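Local coordinates for protein beta-lactamase (Francisella tularensis subsp. tularensis, PDB 3P09) that probably hydrolyses the ring of beta-lactam antibiotics to give substituted beta-amino acids, as expected of a class A beta-lactamase, at residues I156-E161 against N172-T177; Y77-Q82 against I193-H198. All coordinates share one frame; numbering follows the deposited sequence.

Interaction 1 of 2, residues I156-E161 against N172-T177; sequences IITADE and NINKTT
The chain 172-177 folds through a type II turn from Asn172 to Lys175 and turns back beside 156-161, with the closest CA atoms, those of Ile157 and Asn174, 4.7 Å apart. Ile156 N donates to Lys175 O at 3.2 Å, nearly along the C=O axis, while Asn174 N reaches back to Ile156 O in a bent, weak bond. Asn174, third in the turn, has left-handed helical backbone angles.

Its side chain makes the main polar link. CB leaves the other segment, yet CG lies beside the backbone N (chi1 -61°), and this brings the amide back across Thr158. OD1 receives two donors there: Thr158 N comes in at 2.9 Å almost end-on to the C=O, and Thr158 OG1 at 3.1 Å from above the carbonyl plane. The hydroxyl gets there from the crowded position between its own N and carbonyl carbon (chi1 60°).

The Ile173 side chain crosses Thr158 at about a right angle. Its CG2 methyl lies 3.2 Å from Thr158 OG1, and at the other branch CD1 meets Ile156 CG2 at 3.8 Å, the two isoleucines crossing obliquely. Asn174 is also tied by backbone bonding to Ile62, two residues before Ser64.

Placement and family suggest the neck of the omega loop. Glu161, a few residues on, makes a weak hydrogen bond to Ser64 OG. With two donors gripping OD1, the buried amide of Asn174 is fixed in rotation, so the neck is joined by neutral hydrogen bonds rather than by a salt bridge between the segments.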
ATOM      1  N   ILE A 156      12.869  -1.377  -1.547  1.00 23.16           N
ATOM      2  CA  ILE A 156      13.810  -2.187  -0.786  1.00 24.10           C
ATOM      3  C   ILE A 156      13.249  -2.552   0.585  1.00 27.28           C
ATOM      4  O   ILE A 156      13.189  -1.717   1.472  1.00 29.94           O
ATOM      5  CB  ILE A 156      15.131  -1.451  -0.555  1.00 33.67           C
ATOM      6  CG1 ILE A 156      15.685  -0.919  -1.878  1.00 41.89           C
ATOM      7  CG2 ILE A 156      16.120  -2.381   0.115  1.00 33.91           C
ATOM      8  CD1 ILE A 156      16.109  -2.018  -2.839  1.00 42.10           C
ATOM      9  N   ILE A 157      12.857  -3.806   0.757  1.00 24.01           N
ATOM     10  CA  ILE A 157      12.281  -4.263   2.020  1.00 26.35           C
ATOM     11  C   ILE A 157      13.254  -5.203   2.727  1.00 30.19           C
ATOM     12  O   ILE A 157      13.742  -6.175   2.124  1.00 29.17           O
ATOM     13  CB  ILE A 157      10.962  -4.990   1.770  1.00 25.43           C
ATOM     14  CG1 ILE A 157       9.916  -4.008   1.232  1.00 26.65           C
ATOM     15  CG2 ILE A 157      10.469  -5.651   3.058  1.00 30.84           C
ATOM     16  CD1 ILE A 157       8.725  -4.686   0.656  1.00 33.41           C
ATOM     17  N   THR A 158      13.562  -4.922   3.992  1.00 21.18           N
ATOM     18  CA  THR A 158      14.583  -5.714   4.692  1.00 20.49           C
ATOM     19  C   THR A 158      14.074  -6.248   6.015  1.00 23.24           C
ATOM     20  O   THR A 158      14.830  -6.855   6.778  1.00 25.19           O
ATOM     21  CB  THR A 158      15.863  -4.904   4.972  1.00 28.72           C
ATOM     22  OG1 THR A 158      15.543  -3.776   5.799  1.00 29.80           O
ATOM     23  CG2 THR A 158      16.500  -4.431   3.664  1.00 35.80           C
ATOM     24  N   ALA A 159      12.796  -6.017   6.289  1.00 22.19           N
ATOM     25  CA  ALA A 159      12.208  -6.491   7.533  1.00 30.15           C
ATOM     26  C   ALA A 159      10.691  -6.587   7.436  1.00 29.17           C
ATOM     27  O   ALA A 159      10.073  -6.057   6.514  1.00 23.64           O
ATOM     28  CB  ALA A 159      12.616  -5.578   8.694  1.00 29.32           C
ATOM     29  N   ASP A 160      10.099  -7.284   8.396  1.00 30.42           N
ATOM     30  CA  ASP A 160       8.653  -7.323   8.516  1.00 28.17           C
ATOM     31  C   ASP A 160       8.229  -6.391   9.653  1.00 28.15           C
ATOM     32  O   ASP A 160       8.937  -5.425   9.934  1.00 27.61           O
ATOM     33  CB  ASP A 160       8.140  -8.760   8.664  1.00 31.17           C
ATOM     34  CG  ASP A 160       8.735  -9.484   9.852  1.00 35.31           C
ATOM     35  OD1 ASP A 160       9.220  -8.807  10.786  1.00 33.41           O
ATOM     36  OD2 ASP A 160       8.690 -10.736   9.853  1.00 43.25           O
ATOM     37  N   GLU A 161       7.085  -6.650  10.283  1.00 21.09           N
ATOM     38  CA  GLU A 161       6.530  -5.723  11.275  1.00 22.79           C
ATOM     39  C   GLU A 161       7.072  -6.016  12.655  1.00 24.26           C
ATOM     40  O   GLU A 161       7.149  -7.174  13.045  1.00 28.91           O
ATOM     41  CB  GLU A 161       4.987  -5.825  11.327  1.00 27.45           C
ATOM     42  CG  GLU A 161       4.233  -5.216  10.132  1.00 36.89           C
ATOM     43  CD  GLU A 161       4.063  -3.714  10.246  1.00 49.64           C
ATOM     44  OE1 GLU A 161       4.107  -3.196  11.379  1.00 60.30           O
ATOM     45  OE2 GLU A 161       3.888  -3.046   9.205  1.00 58.01           O
ATOM     46  N   ASN A 172      17.824   4.263   1.498  1.00 18.40           N
ATOM     47  CA  ASN A 172      16.626   3.795   0.796  1.00 15.71           C
ATOM     48  C   ASN A 172      16.062   2.484   1.339  1.00 19.04           C
ATOM     49  O   ASN A 172      15.087   1.961   0.818  1.00 18.33           O
ATOM     50  CB  ASN A 172      16.895   3.708  -0.710  1.00 24.25           C
ATOM     51  CG  ASN A 172      17.221   5.066  -1.307  1.00 23.63           C
ATOM     52  OD1 ASN A 172      16.748   6.088  -0.816  1.00 22.99           O
ATOM     53  ND2 ASN A 172      18.039   5.084  -2.354  1.00 29.15           N
ATOM     54  N   ILE A 173      16.686   1.963   2.387  1.00 19.64           N
ATOM     55  CA  ILE A 173      16.195   0.754   3.043  1.00 21.36           C
ATOM     56  C   ILE A 173      14.778   0.986   3.553  1.00 23.88           C
ATOM     57  O   ILE A 173      14.490   2.022   4.161  1.00 21.66           O
ATOM     58  CB  ILE A 173      17.108   0.341   4.226  1.00 24.93           C
ATOM     59  CG1 ILE A 173      18.530   0.059   3.739  1.00 30.19           C
ATOM     60  CG2 ILE A 173      16.539  -0.851   4.973  1.00 31.41           C
ATOM     61  CD1 ILE A 173      18.621  -0.975   2.671  1.00 40.11           C
ATOM     62  N   ASN A 174      13.901   0.017   3.293  1.00 19.79           N
ATOM     63  CA  ASN A 174      12.490   0.085   3.690  1.00 20.47           C
ATOM     64  C   ASN A 174      11.782   1.304   3.118  1.00 20.27           C
ATOM     65  O   ASN A 174      10.899   1.865   3.748  1.00 17.86           O
ATOM     66  CB  ASN A 174      12.350   0.002   5.216  1.00 18.66           C
ATOM     67  CG  ASN A 174      12.898  -1.311   5.774  1.00 27.02           C
ATOM     68  OD1 ASN A 174      12.958  -2.314   5.064  1.00 28.45           O
ATOM     69  ND2 ASN A 174      13.288  -1.311   7.046  1.00 25.91           N
ATOM     70  N   LYS A 175      12.191   1.702   1.912  1.00 21.31           N
ATOM     71  CA  LYS A 175      11.544   2.805   1.204  1.00 21.62           C
ATOM     72  C   LYS A 175      11.118   2.393  -0.203  1.00 19.02           C
ATOM     73  O   LYS A 175      11.559   1.367  -0.724  1.00 19.15           O
ATOM     74  CB  LYS A 175      12.478   4.008   1.121  1.00 17.99           C
ATOM     75  CG  LYS A 175      12.765   4.632   2.481  1.00 21.74           C
ATOM     76  CD  LYS A 175      13.455   5.964   2.361  1.00 20.13           C
ATOM     77  CE  LYS A 175      13.833   6.511   3.746  1.00 20.41           C
ATOM     78  NZ  LYS A 175      14.793   7.667   3.662  1.00 20.25           N
ATOM     79  N   THR A 176      10.244   3.191  -0.803  1.00 16.25           N
ATOM     80  CA  THR A 176       9.856   2.973  -2.197  1.00 16.82           C
ATOM     81  C   THR A 176       9.693   4.355  -2.833  1.00 17.11           C
ATOM     82  O   THR A 176       9.855   5.365  -2.145  1.00 19.83           O
ATOM     83  CB  THR A 176       8.536   2.160  -2.269  1.00 22.36           C
ATOM     84  OG1 THR A 176       8.198   1.896  -3.640  1.00 24.09           O
ATOM     85  CG2 THR A 176       7.397   2.927  -1.605  1.00 23.55           C
ATOM     86  N   THR A 177       9.367   4.411  -4.127  1.00 18.07           N
ATOM     87  CA  THR A 177       9.082   5.688  -4.791  1.00 13.97           C
ATOM     88  C   THR A 177       7.614   5.709  -5.209  1.00 18.85           C
ATOM     89  O   THR A 177       7.006   4.649  -5.392  1.00 19.22           O
ATOM     90  CB  THR A 177       9.919   5.870  -6.093  1.00 17.95           C
ATOM     91  OG1 THR A 177       9.606   4.809  -7.011  1.00 18.32           O
ATOM     92  CG2 THR A 177      11.435   5.875  -5.794  1.00 21.08           C
TER

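Interaction 2 of 2, residues Y77-Q82 against I193-H198; sequences YDMHNQ and ILDKKH. With SO4 (sulfate ion), chain C.
Hydrogen bonding centres on the imidazole of His198, which is held at both nitrogens. NE2 donates a hydrogen bond to Asp78 OD2 at 2.7 Å, in a bond that is straight (179°), lies in the ring plane and uses the anti lone pair of the carboxylate oxygen. Asp78 arrives from the last turn of helix 66-80 with CG anti to its backbone N, and its carboxylate is twisted 48° from the ring. On the far nitrogen, ND1 donates to Asp195 OD1, also at 2.7 Å and close to the ring plane, though it approaches that oxygen from above the carboxylate plane. The same OD1 caps helix 196-208: as N-cap, Asp195 takes His198 N at 3.0 Å, nearly along the C-O axis. Asp78 OD1 has its own partner, Leu85 N.

Apolar packing is carried by Met79, a selenomethionine modelled in two conformers. Its CG sits over one face of the His198 ring, 3.4 Å from the ring centroid, in a CH-pi contact displaced toward the rim. The side chain then slides past the ring in the opposite sense and bends at its last torsion (chi3 61°). SE comes to rest 3.7 Å from Leu194 CD2, and the terminal CE lies against the backbone, near Ile193 O and Asp195 N.

At the helix start the backbone N of Lys196 gives a hydrogen bond (3.2 Å) to O1 of a sulfate ion, probably from the crystallisation liquor.

Because both ring nitrogens donate to carboxylates, His198 is probably a positively charged imidazolium, stabilised between Asp78 and Asp195. Two in-plane bonds fix the ring's rotation, and Met79 covers one face, tying the end of one helix to the start of another.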
ATOM      1  N   TYR A  77       1.901 -17.017  -5.574  1.00 23.04           N
ATOM      2  CA  TYR A  77       2.259 -18.323  -5.015  1.00 26.33           C
ATOM      3  C   TYR A  77       1.125 -19.313  -5.243  1.00 25.15           C
ATOM      4  O   TYR A  77       1.340 -20.444  -5.703  1.00 27.45           O
ATOM      5  CB  TYR A  77       2.553 -18.197  -3.519  1.00 34.12           C
ATOM      6  CG  TYR A  77       3.188 -19.424  -2.902  1.00 29.57           C
ATOM      7  CD1 TYR A  77       4.570 -19.563  -2.861  1.00 38.63           C
ATOM      8  CD2 TYR A  77       2.411 -20.442  -2.371  1.00 31.02           C
ATOM      9  CE1 TYR A  77       5.165 -20.685  -2.303  1.00 41.99           C
ATOM     10  CE2 TYR A  77       2.998 -21.571  -1.803  1.00 32.24           C
ATOM     11  CZ  TYR A  77       4.374 -21.682  -1.772  1.00 41.30           C
ATOM     12  OH  TYR A  77       4.966 -22.795  -1.218  1.00 47.57           O
ATOM     13  N   ASP A  78      -0.092 -18.873  -4.951  1.00 22.24           N
ATOM     14  CA  ASP A  78      -1.262 -19.731  -5.103  1.00 24.23           C
ATOM     15  C   ASP A  78      -1.412 -20.212  -6.543  1.00 29.78           C
ATOM     16  O   ASP A  78      -1.789 -21.359  -6.789  1.00 29.53           O
ATOM     17  CB  ASP A  78      -2.539 -19.026  -4.635  1.00 20.38           C
ATOM     18  CG  ASP A  78      -3.775 -19.897  -4.807  1.00 31.33           C
ATOM     19  OD1 ASP A  78      -3.954 -20.833  -4.000  1.00 31.10           O
ATOM     20  OD2 ASP A  78      -4.562 -19.654  -5.745  1.00 30.59           O
HETATM   21  N   MSE A  79      -1.122 -19.330  -7.494  0.65 25.59           N
HETATM   22  CA  MSE A  79      -1.180 -19.716  -8.895  0.65 31.15           C
HETATM   23  C   MSE A  79      -0.209 -20.858  -9.190  0.65 30.02           C
HETATM   24  O   MSE A  79      -0.514 -21.754  -9.979  0.65 34.97           O
HETATM   25  CB  MSE A  79      -0.882 -18.515  -9.793  0.65 27.85           C
HETATM   26  CG  MSE A  79      -2.036 -17.533  -9.889  0.65 26.17           C
HETATM   27 SE   MSE A  79      -1.502 -15.947 -10.894  0.65 40.27          SE
HETATM   28  CE  MSE A  79      -1.065 -16.790 -12.596  0.65 86.50           C
ATOM     29  N   HIS A  80       0.961 -20.821  -8.555  1.00 28.15           N
ATOM     30  CA  HIS A  80       1.987 -21.853  -8.760  1.00 29.27           C
ATOM     31  C   HIS A  80       1.869 -23.026  -7.800  1.00 34.67           C
ATOM     32  O   HIS A  80       2.570 -24.031  -7.947  1.00 38.44           O
ATOM     33  CB  HIS A  80       3.384 -21.253  -8.644  1.00 32.50           C
ATOM     34  CG  HIS A  80       3.658 -20.168  -9.636  1.00 35.20           C
ATOM     35  ND1 HIS A  80       3.084 -18.922  -9.548  1.00 35.79           N
ATOM     36  CD2 HIS A  80       4.448 -20.145 -10.734  1.00 38.85           C
ATOM     37  CE1 HIS A  80       3.503 -18.173 -10.553  1.00 34.32           C
ATOM     38  NE2 HIS A  80       4.334 -18.889 -11.286  1.00 40.70           N
ATOM     39  N   ASN A  81       0.979 -22.902  -6.820  1.00 30.33           N
ATOM     40  CA  ASN A  81       0.832 -23.913  -5.783  1.00 30.71           C
ATOM     41  C   ASN A  81      -0.650 -24.044  -5.489  1.00 33.98           C
ATOM     42  O   ASN A  81      -1.127 -23.535  -4.484  1.00 31.43           O
ATOM     43  CB  ASN A  81       1.598 -23.496  -4.515  1.00 28.38           C
ATOM     44  CG  ASN A  81       3.102 -23.399  -4.737  1.00 34.05           C
ATOM     45  OD1 ASN A  81       3.836 -24.363  -4.519  1.00 38.96           O
ATOM     46  ND2 ASN A  81       3.567 -22.229  -5.163  1.00 33.50           N
ATOM     47  N   GLN A  82      -1.374 -24.718  -6.379  0.54 30.44           N
ATOM     48  CA  GLN A  82      -2.833 -24.770  -6.318  0.54 34.53           C
ATOM     49  C   GLN A  82      -3.346 -25.187  -4.936  0.54 37.96           C
ATOM     50  O   GLN A  82      -2.857 -26.153  -4.350  0.54 35.67           O
ATOM     51  CB  GLN A  82      -3.367 -25.712  -7.406  0.54 42.14           C
ATOM     52  CG  GLN A  82      -4.886 -25.770  -7.523  0.54 44.09           C
ATOM     53  CD  GLN A  82      -5.518 -26.630  -6.451  0.54 41.31           C
ATOM     54  OE1 GLN A  82      -4.881 -27.538  -5.915  0.54 43.78           O
ATOM     55  NE2 GLN A  82      -6.776 -26.349  -6.127  0.54 42.09           N
ATOM     56  N   ILE A 193       0.632 -10.402 -14.501  1.00 29.59           N
ATOM     57  CA  ILE A 193       1.285 -11.369 -13.624  1.00 34.59           C
ATOM     58  C   ILE A 193       0.302 -12.287 -12.906  1.00 31.68           C
ATOM     59  O   ILE A 193       0.536 -13.492 -12.822  1.00 40.83           O
ATOM     60  CB  ILE A 193       2.235 -10.717 -12.616  1.00 35.47           C
ATOM     61  CG1 ILE A 193       1.508  -9.634 -11.852  1.00 41.48           C
ATOM     62  CG2 ILE A 193       3.464 -10.145 -13.321  1.00 41.13           C
ATOM     63  CD1 ILE A 193       1.595  -9.854 -10.391  1.00 57.85           C
ATOM     64  N   LEU A 194      -0.777 -11.716 -12.370  1.00 27.09           N
ATOM     65  CA  LEU A 194      -1.860 -12.509 -11.809  1.00 23.92           C
ATOM     66  C   LEU A 194      -2.892 -12.771 -12.903  1.00 32.86           C
ATOM     67  O   LEU A 194      -3.076 -11.939 -13.783  1.00 31.02           O
ATOM     68  CB  LEU A 194      -2.532 -11.760 -10.647  1.00 21.60           C
ATOM     69  CG  LEU A 194      -1.643 -11.481  -9.442  1.00 24.89           C
ATOM     70  CD1 LEU A 194      -2.461 -10.836  -8.317  1.00 23.65           C
ATOM     71  CD2 LEU A 194      -0.986 -12.764  -8.987  1.00 30.18           C
ATOM     72  N   ASP A 195      -3.582 -13.909 -12.849  1.00 28.31           N
ATOM     73  CA  ASP A 195      -4.603 -14.183 -13.860  1.00 28.61           C
ATOM     74  C   ASP A 195      -5.913 -13.538 -13.450  1.00 32.95           C
ATOM     75  O   ASP A 195      -5.992 -12.938 -12.384  1.00 31.43           O
ATOM     76  CB  ASP A 195      -4.779 -15.680 -14.099  1.00 33.42           C
ATOM     77  CG  ASP A 195      -5.201 -16.430 -12.854  1.00 40.72           C
ATOM     78  OD1 ASP A 195      -5.686 -15.791 -11.894  1.00 39.51           O
ATOM     79  OD2 ASP A 195      -5.058 -17.672 -12.842  1.00 50.03           O
ATOM     80  N   LYS A 196      -6.947 -13.679 -14.276  1.00 27.02           N
ATOM     81  CA  LYS A 196      -8.213 -13.018 -13.984  1.00 27.27           C
ATOM     82  C   LYS A 196      -8.744 -13.335 -12.590  1.00 29.54           C
ATOM     83  O   LYS A 196      -9.128 -12.436 -11.853  1.00 27.59           O
ATOM     84  CB  LYS A 196      -9.283 -13.342 -15.027  1.00 36.63           C
ATOM     85  CG  LYS A 196     -10.603 -12.625 -14.756  1.00 42.31           C
ATOM     86  CD  LYS A 196     -11.680 -13.007 -15.762  1.00 57.52           C
ATOM     87  CE  LYS A 196     -12.856 -12.042 -15.695  1.00 65.13           C
ATOM     88  NZ  LYS A 196     -13.419 -11.921 -14.314  1.00 68.13           N
ATOM     89  N   LYS A 197      -8.786 -14.608 -12.226  1.00 28.36           N
ATOM     90  CA  LYS A 197      -9.344 -14.958 -10.923  1.00 31.44           C
ATOM     91  C   LYS A 197      -8.582 -14.283  -9.787  1.00 21.20           C
ATOM     92  O   LYS A 197      -9.176 -13.827  -8.807  1.00 23.18           O
ATOM     93  CB  LYS A 197      -9.361 -16.470 -10.706  1.00 37.17           C
ATOM     94  CG  LYS A 197     -10.032 -16.866  -9.401  1.00 48.93           C
ATOM     95  CD  LYS A 197     -10.389 -18.348  -9.365  1.00 63.65           C
ATOM     96  CE  LYS A 197      -9.212 -19.194  -8.914  1.00 68.97           C
ATOM     97  NZ  LYS A 197      -8.754 -18.803  -7.552  1.00 69.01           N
ATOM     98  N   HIS A 198      -7.261 -14.224  -9.911  1.00 27.06           N
ATOM     99  CA  HIS A 198      -6.446 -13.682  -8.828  1.00 26.88           C
ATOM    100  C   HIS A 198      -6.408 -12.167  -8.805  1.00 23.20           C
ATOM    101  O   HIS A 198      -6.295 -11.575  -7.729  1.00 21.28           O
ATOM    102  CB  HIS A 198      -5.035 -14.273  -8.837  1.00 26.33           C
ATOM    103  CG  HIS A 198      -5.002 -15.729  -8.490  1.00 29.08           C
ATOM    104  ND1 HIS A 198      -5.282 -16.718  -9.409  1.00 34.02           N
ATOM    105  CD2 HIS A 198      -4.752 -16.361  -7.319  1.00 33.48           C
ATOM    106  CE1 HIS A 198      -5.190 -17.899  -8.821  1.00 37.55           C
ATOM    107  NE2 HIS A 198      -4.875 -17.711  -7.552  1.00 32.08           N
TER
HETATM  108  S   SO4 C 291      -5.161 -14.975 -17.793  1.00 92.66           S
HETATM  109  O1  SO4 C 291      -6.046 -13.925 -17.288  1.00 85.12           O
HETATM  110  O2  SO4 C 291      -3.784 -14.711 -17.384  1.00 91.93           O
HETATM  111  O3  SO4 C 291      -5.598 -16.261 -17.256  1.00 96.02           O
HETATM  112  O4  SO4 C 291      -5.212 -15.018 -19.251  1.00 97.57           O

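In the fold
Both contacts belong to the same class A beta-lactamase fold, yet their centres lie 25 Å apart and their nearest atoms about 14 Å apart, without touching. In chain order, 77-82 comes first, at the end of helix 66-80, then both segments of interaction 1, and finally 193-198, leading into helix 196-208. Interaction 2 thus joins distant parts of the sequence, whereas interaction 1 closes a short excursion of ten residues. Helix 66-80 relates to both: Ile157 and Glu161 touch Phe66 near its start, and interaction 2 packs on its end. The pair therefore marks opposite ends of that helix, one beside Ser64 and Lys67, probably the active site, the other remote.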